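PDB 1SW6: regulatory protein SWI6 from Saccharomyces cerevisiae, which serves as a subunit of the yeast transcription complexes SBF and MBF, which drive cell-cycle-dependent gene expression; this fragment is its ankyrin-repeat domain. Local coordinates for residues Ala171-Asn176 with Leu205-Ile210; Ala220-Leu225 with Val299-Asp304. All coordinates share one frame; numbering follows the deposited sequence.

Interaction 1: residues Ala171-Asn176 with Leu205-Ile210; sequences AVKSVN and LHHIII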
ATOM      1  N   ALA A 171       3.121  11.710  -1.678  1.00 29.99           N
ATOM      2  CA  ALA A 171       2.642  12.647  -0.674  1.00 30.13           C
ATOM      3  C   ALA A 171       1.234  13.105  -1.006  1.00 31.15           C
ATOM      4  O   ALA A 171       0.409  13.300  -0.105  1.00 31.34           O
ATOM      5  CB  ALA A 171       3.568  13.863  -0.595  1.00 29.44           C
ATOM      6  N   VAL A 172       0.935  13.290  -2.286  1.00 30.90           N
ATOM      7  CA  VAL A 172      -0.406  13.764  -2.616  1.00 31.67           C
ATOM      8  C   VAL A 172      -1.430  12.679  -2.919  1.00 32.95           C
ATOM      9  O   VAL A 172      -2.595  12.984  -3.165  1.00 32.44           O
ATOM     10  CB  VAL A 172      -0.380  14.796  -3.768  1.00 29.72           C
ATOM     11  CG1 VAL A 172       0.449  16.014  -3.332  1.00 27.26           C
ATOM     12  CG2 VAL A 172       0.195  14.175  -5.033  1.00 26.91           C
ATOM     13  N   LYS A 173      -1.012  11.417  -2.878  1.00 33.55           N
ATOM     14  CA  LYS A 173      -1.945  10.321  -3.119  1.00 34.64           C
ATOM     15  C   LYS A 173      -2.422   9.683  -1.811  1.00 35.21           C
ATOM     16  O   LYS A 173      -3.224   8.743  -1.836  1.00 35.74           O
ATOM     17  CB  LYS A 173      -1.319   9.262  -4.030  1.00 36.24           C
ATOM     18  CG  LYS A 173      -1.151   9.743  -5.459  1.00 39.33           C
ATOM     19  CD  LYS A 173      -0.568   8.667  -6.357  1.00 43.69           C
ATOM     20  CE  LYS A 173      -1.549   7.518  -6.560  1.00 44.53           C
ATOM     21  NZ  LYS A 173      -1.068   6.631  -7.649  1.00 48.57           N
ATOM     22  N   SER A 174      -1.928  10.189  -0.677  1.00 34.16           N
ATOM     23  CA  SER A 174      -2.343   9.698   0.645  1.00 33.72           C
ATOM     24  C   SER A 174      -2.671  10.918   1.521  1.00 33.60           C
ATOM     25  O   SER A 174      -2.198  12.031   1.248  1.00 31.69           O
ATOM     26  CB  SER A 174      -1.235   8.863   1.294  1.00 34.44           C
ATOM     27  OG  SER A 174      -0.161   9.672   1.720  1.00 36.72           O
ATOM     28  N   VAL A 175      -3.488  10.721   2.556  1.00 32.78           N
ATOM     29  CA  VAL A 175      -3.872  11.836   3.419  1.00 33.49           C
ATOM     30  C   VAL A 175      -2.876  12.069   4.526  1.00 33.38           C
ATOM     31  O   VAL A 175      -3.002  13.024   5.290  1.00 35.36           O
ATOM     32  CB  VAL A 175      -5.244  11.621   4.092  1.00 34.83           C
ATOM     33  CG1 VAL A 175      -6.294  11.298   3.051  1.00 34.55           C
ATOM     34  CG2 VAL A 175      -5.140  10.533   5.151  1.00 33.21           C
ATOM     35  N   ASN A 176      -1.884  11.196   4.605  1.00 33.59           N
ATOM     36  CA  ASN A 176      -0.868  11.267   5.645  1.00 34.05           C
ATOM     37  C   ASN A 176      -0.176  12.609   5.862  1.00 34.36           C
ATOM     38  O   ASN A 176       0.016  13.027   7.003  1.00 32.35           O
ATOM     39  CB  ASN A 176       0.176  10.180   5.395  1.00 34.19           C
ATOM     40  CG  ASN A 176      -0.406   8.788   5.517  1.00 34.73           C
ATOM     41  OD1 ASN A 176      -1.411   8.473   4.870  1.00 37.37           O
ATOM     42  ND2 ASN A 176       0.214   7.946   6.346  1.00 34.25           N
ATOM     43  N   LEU A 205       0.009  18.147 -10.034  1.00 32.90           N
ATOM     44  CA  LEU A 205      -1.348  18.693  -9.967  1.00 34.06           C
ATOM     45  C   LEU A 205      -2.375  17.690 -10.441  1.00 32.73           C
ATOM     46  O   LEU A 205      -3.481  17.649  -9.928  1.00 32.94           O
ATOM     47  CB  LEU A 205      -1.493  19.967 -10.803  1.00 33.71           C
ATOM     48  CG  LEU A 205      -0.822  21.228 -10.269  1.00 36.68           C
ATOM     49  CD1 LEU A 205      -1.233  22.439 -11.122  1.00 35.83           C
ATOM     50  CD2 LEU A 205      -1.237  21.432  -8.809  1.00 36.57           C
ATOM     51  N   HIS A 206      -2.026  16.884 -11.436  1.00 33.90           N
ATOM     52  CA  HIS A 206      -2.981  15.898 -11.930  1.00 34.24           C
ATOM     53  C   HIS A 206      -3.290  14.925 -10.807  1.00 34.20           C
ATOM     54  O   HIS A 206      -4.439  14.560 -10.597  1.00 34.21           O
ATOM     55  CB  HIS A 206      -2.417  15.118 -13.120  1.00 33.18           C
ATOM     56  CG  HIS A 206      -2.521  15.839 -14.425  1.00 33.28           C
ATOM     57  ND1 HIS A 206      -1.437  16.424 -15.040  1.00 32.09           N
ATOM     58  CD2 HIS A 206      -3.580  16.050 -15.245  1.00 33.43           C
ATOM     59  CE1 HIS A 206      -1.820  16.962 -16.183  1.00 32.69           C
ATOM     60  NE2 HIS A 206      -3.115  16.749 -16.332  1.00 33.11           N
ATOM     61  N   HIS A 207      -2.254  14.518 -10.083  1.00 32.90           N
ATOM     62  CA  HIS A 207      -2.421  13.570  -8.993  1.00 34.46           C
ATOM     63  C   HIS A 207      -3.205  14.143  -7.823  1.00 33.37           C
ATOM     64  O   HIS A 207      -4.001  13.428  -7.213  1.00 34.60           O
ATOM     65  CB  HIS A 207      -1.051  13.050  -8.526  1.00 35.35           C
ATOM     66  CG  HIS A 207      -0.395  12.121  -9.501  1.00 37.82           C
ATOM     67  ND1 HIS A 207      -0.859  10.843  -9.743  1.00 38.96           N
ATOM     68  CD2 HIS A 207       0.672  12.292 -10.320  1.00 38.99           C
ATOM     69  CE1 HIS A 207      -0.107  10.271 -10.667  1.00 40.25           C
ATOM     70  NE2 HIS A 207       0.829  11.128 -11.033  1.00 39.55           N
ATOM     71  N   ILE A 208      -2.999  15.423  -7.508  1.00 32.33           N
ATOM     72  CA  ILE A 208      -3.724  16.050  -6.404  1.00 31.08           C
ATOM     73  C   ILE A 208      -5.214  15.956  -6.726  1.00 32.92           C
ATOM     74  O   ILE A 208      -6.021  15.498  -5.913  1.00 30.29           O
ATOM     75  CB  ILE A 208      -3.330  17.541  -6.227  1.00 30.21           C
ATOM     76  CG1 ILE A 208      -1.882  17.647  -5.723  1.00 31.28           C
ATOM     77  CG2 ILE A 208      -4.302  18.222  -5.264  1.00 29.32           C
ATOM     78  CD1 ILE A 208      -1.433  19.047  -5.409  1.00 26.31           C
ATOM     79  N   ILE A 209      -5.569  16.383  -7.930  1.00 32.60           N
ATOM     80  CA  ILE A 209      -6.947  16.330  -8.366  1.00 34.72           C
ATOM     81  C   ILE A 209      -7.476  14.899  -8.403  1.00 34.90           C
ATOM     82  O   ILE A 209      -8.587  14.652  -7.953  1.00 33.86           O
ATOM     83  CB  ILE A 209      -7.094  16.997  -9.743  1.00 35.45           C
ATOM     84  CG1 ILE A 209      -7.400  18.488  -9.554  1.00 36.28           C
ATOM     85  CG2 ILE A 209      -8.191  16.325 -10.547  1.00 37.97           C
ATOM     86  CD1 ILE A 209      -6.342  19.257  -8.799  1.00 36.30           C
ATOM     87  N   ILE A 210      -6.696  13.955  -8.931  1.00 36.72           N
ATOM     88  CA  ILE A 210      -7.162  12.568  -8.970  1.00 38.78           C
ATOM     89  C   ILE A 210      -7.526  12.127  -7.555  1.00 38.74           C
ATOM     90  O   ILE A 210      -8.514  11.424  -7.337  1.00 39.71           O
ATOM     91  CB  ILE A 210      -6.084  11.592  -9.499  1.00 38.72           C
ATOM     92  CG1 ILE A 210      -5.820  11.832 -10.983  1.00 39.72           C
ATOM     93  CG2 ILE A 210      -6.537  10.157  -9.277  1.00 39.89           C
ATOM     94  CD1 ILE A 210      -7.007  11.614 -11.861  1.00 41.67           C
TER
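The backbone carbonyl oxygens of Val172 and His207 both lie within hydrogen-bonding distance of one hydroxyl, OG1 of Thr211, which has a single proton to share between them, so helix 167-173 is tied to helix 204-212 beside the point where their side chains meet. No hydrogen bond runs directly between 171-176 and 205-210; what lies between them is largely apolar. Val172 points its isopropyl group at the neighbouring helix, whose backbone is close: CA of Val172 stands 5.5 Å from CA of Ile208. With chi1 at -61° the two methyls divide the work. CG1 rests 3.7 Å from Ile208 CG1, while CG2 comes within 3.9 Å of His207 CB, the two side chains meeting nearly at right angles. Lys173 passes the imidazole obliquely, its CD 4.0 Å from His207 ND1. A bend at chi3 (68°) carries NZ to a salt bridge with Glu165; it stays 4.7 Å from His207 ND1, beyond direct contact. The far nitrogen, His207 NE2, is hydrogen-bonded to Asp198 OD1, which limits the rotation of the ring. Past Lys173 the chain turns toward the second subunit, where Val175 packs on Cys217 of that chain. The contact thus joins one helix of ANK 2 to one of ANK 3, with Tyr224 of helix 218-234 touching both Val172 and Ile208, and Phe183 of helix 183-190 touching Val172 as well.

Interaction 2: residues Ala220-Leu225 with Val299-Asp304; sequences AAKYYL and VDALLD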
ATOM      1  N   ALA A 220      -7.809  16.764   1.988  1.00 34.98           N
ATOM      2  CA  ALA A 220      -6.364  16.669   1.767  1.00 34.14           C
ATOM      3  C   ALA A 220      -5.935  17.296   0.441  1.00 32.82           C
ATOM      4  O   ALA A 220      -4.978  18.063   0.387  1.00 32.94           O
ATOM      5  CB  ALA A 220      -5.918  15.210   1.812  1.00 32.29           C
ATOM      6  N   ALA A 221      -6.644  16.970  -0.631  1.00 32.80           N
ATOM      7  CA  ALA A 221      -6.295  17.508  -1.941  1.00 33.09           C
ATOM      8  C   ALA A 221      -6.450  19.026  -2.008  1.00 33.09           C
ATOM      9  O   ALA A 221      -5.654  19.709  -2.656  1.00 34.36           O
ATOM     10  CB  ALA A 221      -7.133  16.841  -3.026  1.00 31.16           C
ATOM     11  N   LYS A 222      -7.467  19.563  -1.353  1.00 34.95           N
ATOM     12  CA  LYS A 222      -7.656  21.006  -1.361  1.00 35.92           C
ATOM     13  C   LYS A 222      -6.440  21.600  -0.654  1.00 35.63           C
ATOM     14  O   LYS A 222      -5.821  22.555  -1.125  1.00 34.39           O
ATOM     15  CB  LYS A 222      -8.928  21.374  -0.599  1.00 39.47           C
ATOM     16  CG  LYS A 222      -9.222  22.880  -0.504  1.00 42.30           C
ATOM     17  CD  LYS A 222      -9.684  23.435  -1.846  1.00 43.82           C
ATOM     18  CE  LYS A 222     -10.407  24.769  -1.682  1.00 45.44           C
ATOM     19  NZ  LYS A 222      -9.549  25.840  -1.092  1.00 47.95           N
ATOM     20  N   TYR A 223      -6.101  21.008   0.483  1.00 35.08           N
ATOM     21  CA  TYR A 223      -4.970  21.447   1.292  1.00 33.41           C
ATOM     22  C   TYR A 223      -3.658  21.403   0.516  1.00 32.71           C
ATOM     23  O   TYR A 223      -2.873  22.357   0.546  1.00 34.33           O
ATOM     24  CB  TYR A 223      -4.868  20.553   2.523  1.00 33.14           C
ATOM     25  CG  TYR A 223      -3.670  20.809   3.408  1.00 33.09           C
ATOM     26  CD1 TYR A 223      -3.705  21.798   4.387  1.00 32.68           C
ATOM     27  CD2 TYR A 223      -2.529  20.009   3.312  1.00 32.73           C
ATOM     28  CE1 TYR A 223      -2.640  21.982   5.263  1.00 34.15           C
ATOM     29  CE2 TYR A 223      -1.455  20.186   4.182  1.00 36.06           C
ATOM     30  CZ  TYR A 223      -1.526  21.171   5.160  1.00 34.88           C
ATOM     31  OH  TYR A 223      -0.511  21.297   6.076  1.00 40.21           O
ATOM     32  N   TYR A 224      -3.416  20.289  -0.174  1.00 31.64           N
ATOM     33  CA  TYR A 224      -2.194  20.124  -0.956  1.00 31.15           C
ATOM     34  C   TYR A 224      -2.077  21.192  -2.045  1.00 30.93           C
ATOM     35  O   TYR A 224      -1.020  21.817  -2.216  1.00 30.59           O
ATOM     36  CB  TYR A 224      -2.160  18.716  -1.578  1.00 30.22           C
ATOM     37  CG  TYR A 224      -1.984  17.596  -0.564  1.00 27.82           C
ATOM     38  CD1 TYR A 224      -2.506  16.334  -0.804  1.00 28.61           C
ATOM     39  CD2 TYR A 224      -1.277  17.802   0.631  1.00 29.23           C
ATOM     40  CE1 TYR A 224      -2.339  15.282   0.120  1.00 28.49           C
ATOM     41  CE2 TYR A 224      -1.104  16.763   1.568  1.00 29.16           C
ATOM     42  CZ  TYR A 224      -1.642  15.508   1.303  1.00 30.30           C
ATOM     43  OH  TYR A 224      -1.517  14.487   2.219  1.00 30.43           O
ATOM     44  N   LEU A 225      -3.171  21.410  -2.762  1.00 30.40           N
ATOM     45  CA  LEU A 225      -3.201  22.407  -3.827  1.00 31.19           C
ATOM     46  C   LEU A 225      -2.882  23.804  -3.314  1.00 30.97           C
ATOM     47  O   LEU A 225      -2.024  24.488  -3.877  1.00 32.37           O
ATOM     48  CB  LEU A 225      -4.567  22.415  -4.508  1.00 28.73           C
ATOM     49  CG  LEU A 225      -4.801  23.535  -5.533  1.00 32.13           C
ATOM     50  CD1 LEU A 225      -3.701  23.503  -6.597  1.00 31.51           C
ATOM     51  CD2 LEU A 225      -6.163  23.361  -6.182  1.00 29.64           C
ATOM     52  N   VAL A 299     -12.786  22.357  -8.243  1.00 40.44           N
ATOM     53  CA  VAL A 299     -12.973  22.926  -9.576  1.00 38.85           C
ATOM     54  C   VAL A 299     -12.875  24.453  -9.459  1.00 38.53           C
ATOM     55  O   VAL A 299     -12.180  25.103 -10.242  1.00 37.31           O
ATOM     56  CB  VAL A 299     -14.359  22.589 -10.157  1.00 38.21           C
ATOM     57  CG1 VAL A 299     -14.606  23.416 -11.423  1.00 37.10           C
ATOM     58  CG2 VAL A 299     -14.452  21.109 -10.454  1.00 37.57           C
ATOM     59  N   ASP A 300     -13.582  25.018  -8.484  1.00 38.31           N
ATOM     60  CA  ASP A 300     -13.566  26.462  -8.272  1.00 39.63           C
ATOM     61  C   ASP A 300     -12.193  26.956  -7.836  1.00 38.39           C
ATOM     62  O   ASP A 300     -11.749  28.008  -8.279  1.00 37.40           O
ATOM     63  CB  ASP A 300     -14.614  26.866  -7.233  1.00 42.65           C
ATOM     64  CG  ASP A 300     -16.040  26.773  -7.768  1.00 48.53           C
ATOM     65  OD1 ASP A 300     -16.981  26.987  -6.973  1.00 49.70           O
ATOM     66  OD2 ASP A 300     -16.222  26.486  -8.980  1.00 49.36           O
ATOM     67  N   ALA A 301     -11.520  26.204  -6.967  1.00 36.83           N
ATOM     68  CA  ALA A 301     -10.189  26.613  -6.517  1.00 36.10           C
ATOM     69  C   ALA A 301      -9.259  26.740  -7.730  1.00 35.67           C
ATOM     70  O   ALA A 301      -8.543  27.736  -7.874  1.00 34.32           O
ATOM     71  CB  ALA A 301      -9.636  25.609  -5.533  1.00 34.45           C
ATOM     72  N   LEU A 302      -9.284  25.733  -8.605  1.00 33.94           N
ATOM     73  CA  LEU A 302      -8.452  25.740  -9.806  1.00 34.31           C
ATOM     74  C   LEU A 302      -8.810  26.871 -10.767  1.00 34.52           C
ATOM     75  O   LEU A 302      -7.924  27.467 -11.387  1.00 33.94           O
ATOM     76  CB  LEU A 302      -8.576  24.419 -10.563  1.00 33.43           C
ATOM     77  CG  LEU A 302      -7.826  23.192 -10.060  1.00 33.78           C
ATOM     78  CD1 LEU A 302      -8.223  22.009 -10.918  1.00 31.68           C
ATOM     79  CD2 LEU A 302      -6.312  23.436 -10.115  1.00 32.42           C
ATOM     80  N   LEU A 303     -10.103  27.136 -10.916  1.00 34.25           N
ATOM     81  CA  LEU A 303     -10.547  28.194 -11.807  1.00 34.86           C
ATOM     82  C   LEU A 303     -10.054  29.530 -11.278  1.00 34.59           C
ATOM     83  O   LEU A 303      -9.599  30.387 -12.052  1.00 32.83           O
ATOM     84  CB  LEU A 303     -12.078  28.190 -11.930  1.00 34.79           C
ATOM     85  CG  LEU A 303     -12.654  27.107 -12.862  1.00 36.26           C
ATOM     86  CD1 LEU A 303     -14.167  27.063 -12.727  1.00 37.44           C
ATOM     87  CD2 LEU A 303     -12.252  27.395 -14.312  1.00 33.96           C
ATOM     88  N   ASP A 304     -10.131  29.702  -9.959  1.00 34.56           N
ATOM     89  CA  ASP A 304      -9.686  30.942  -9.338  1.00 35.10           C
ATOM     90  C   ASP A 304      -8.179  31.146  -9.463  1.00 33.99           C
ATOM     91  O   ASP A 304      -7.695  32.266  -9.332  1.00 33.40           O
ATOM     92  CB  ASP A 304     -10.098  30.990  -7.865  1.00 38.24           C
ATOM     93  CG  ASP A 304     -11.602  31.188  -7.688  1.00 41.50           C
ATOM     94  OD1 ASP A 304     -12.305  31.360  -8.708  1.00 41.46           O
ATOM     95  OD2 ASP A 304     -12.079  31.174  -6.533  1.00 44.01           O
TER
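Leu225 and Leu302 point their branched ends at each other across two helices that run almost the same way, and the leucine side chains cross obliquely, meeting methyl to methyl with Leu225 CD2 3.9 Å from Leu302 CD2. Their routes differ. The bond from CA to CB of Leu225 already heads for the opposite helix, and with CG anti to the backbone N (chi1 173°) the side chain reaches straight out. Leu302 starts off along the flank of its helix and turns only its outer end inward. Beside them sits Ala301, whose CB faces helix 218-234 and is met by two groups: Leu225 CD2 at 4.2 Å and, on the more exposed side, Lys222 CE at 4.0 Å. Lys222 extends from its backbone (chi1 179°), and a bend at chi2 brings CE to the alanine methyl. A second bend, at chi4, sets the direction of the ammonium group, which does not join this contact but forms a salt bridge with Asp226 of its own helix, one turn on. The interface is apolar throughout and modest, burying 149 Å² over both sides. The axes of the two segments approach to 11.1 Å and run 12° apart in direction. CA of Lys222 and CA of Ala301, the nearest such pair, are 8.0 Å apart, so side-chain ends rather than backbones do the touching. These are neighbouring helices of ANK 3 and ANK 4 in the stacked ankyrin array: Leu225 also reaches Leu205 of helix 204-212 and Ile298 of helix 296-304, while Leu302 packs on Cys286 of helix 286-293.

In the fold
Along the chain the contacts come in series: interaction 1 couples ANK 2 to ANK 3, and interaction 2 couples ANK 3 to ANK 4. Their centres are about 11 Å apart, the first about 9 Å and the second about 17 Å from the centre of the chain. ANK 3 supplies both with consecutive helices, 204-212 to interaction 1 and 218-234 to interaction 2. The two sites also touch: Tyr224 OH lies 2.7 Å from Ser174 O, probably as a hydrogen bond, and Ile208 CG2 packs against Ala221 O at 3.3 Å. Three successive repeats are therefore held in one continuous stack, as expected of an ankyrin domain.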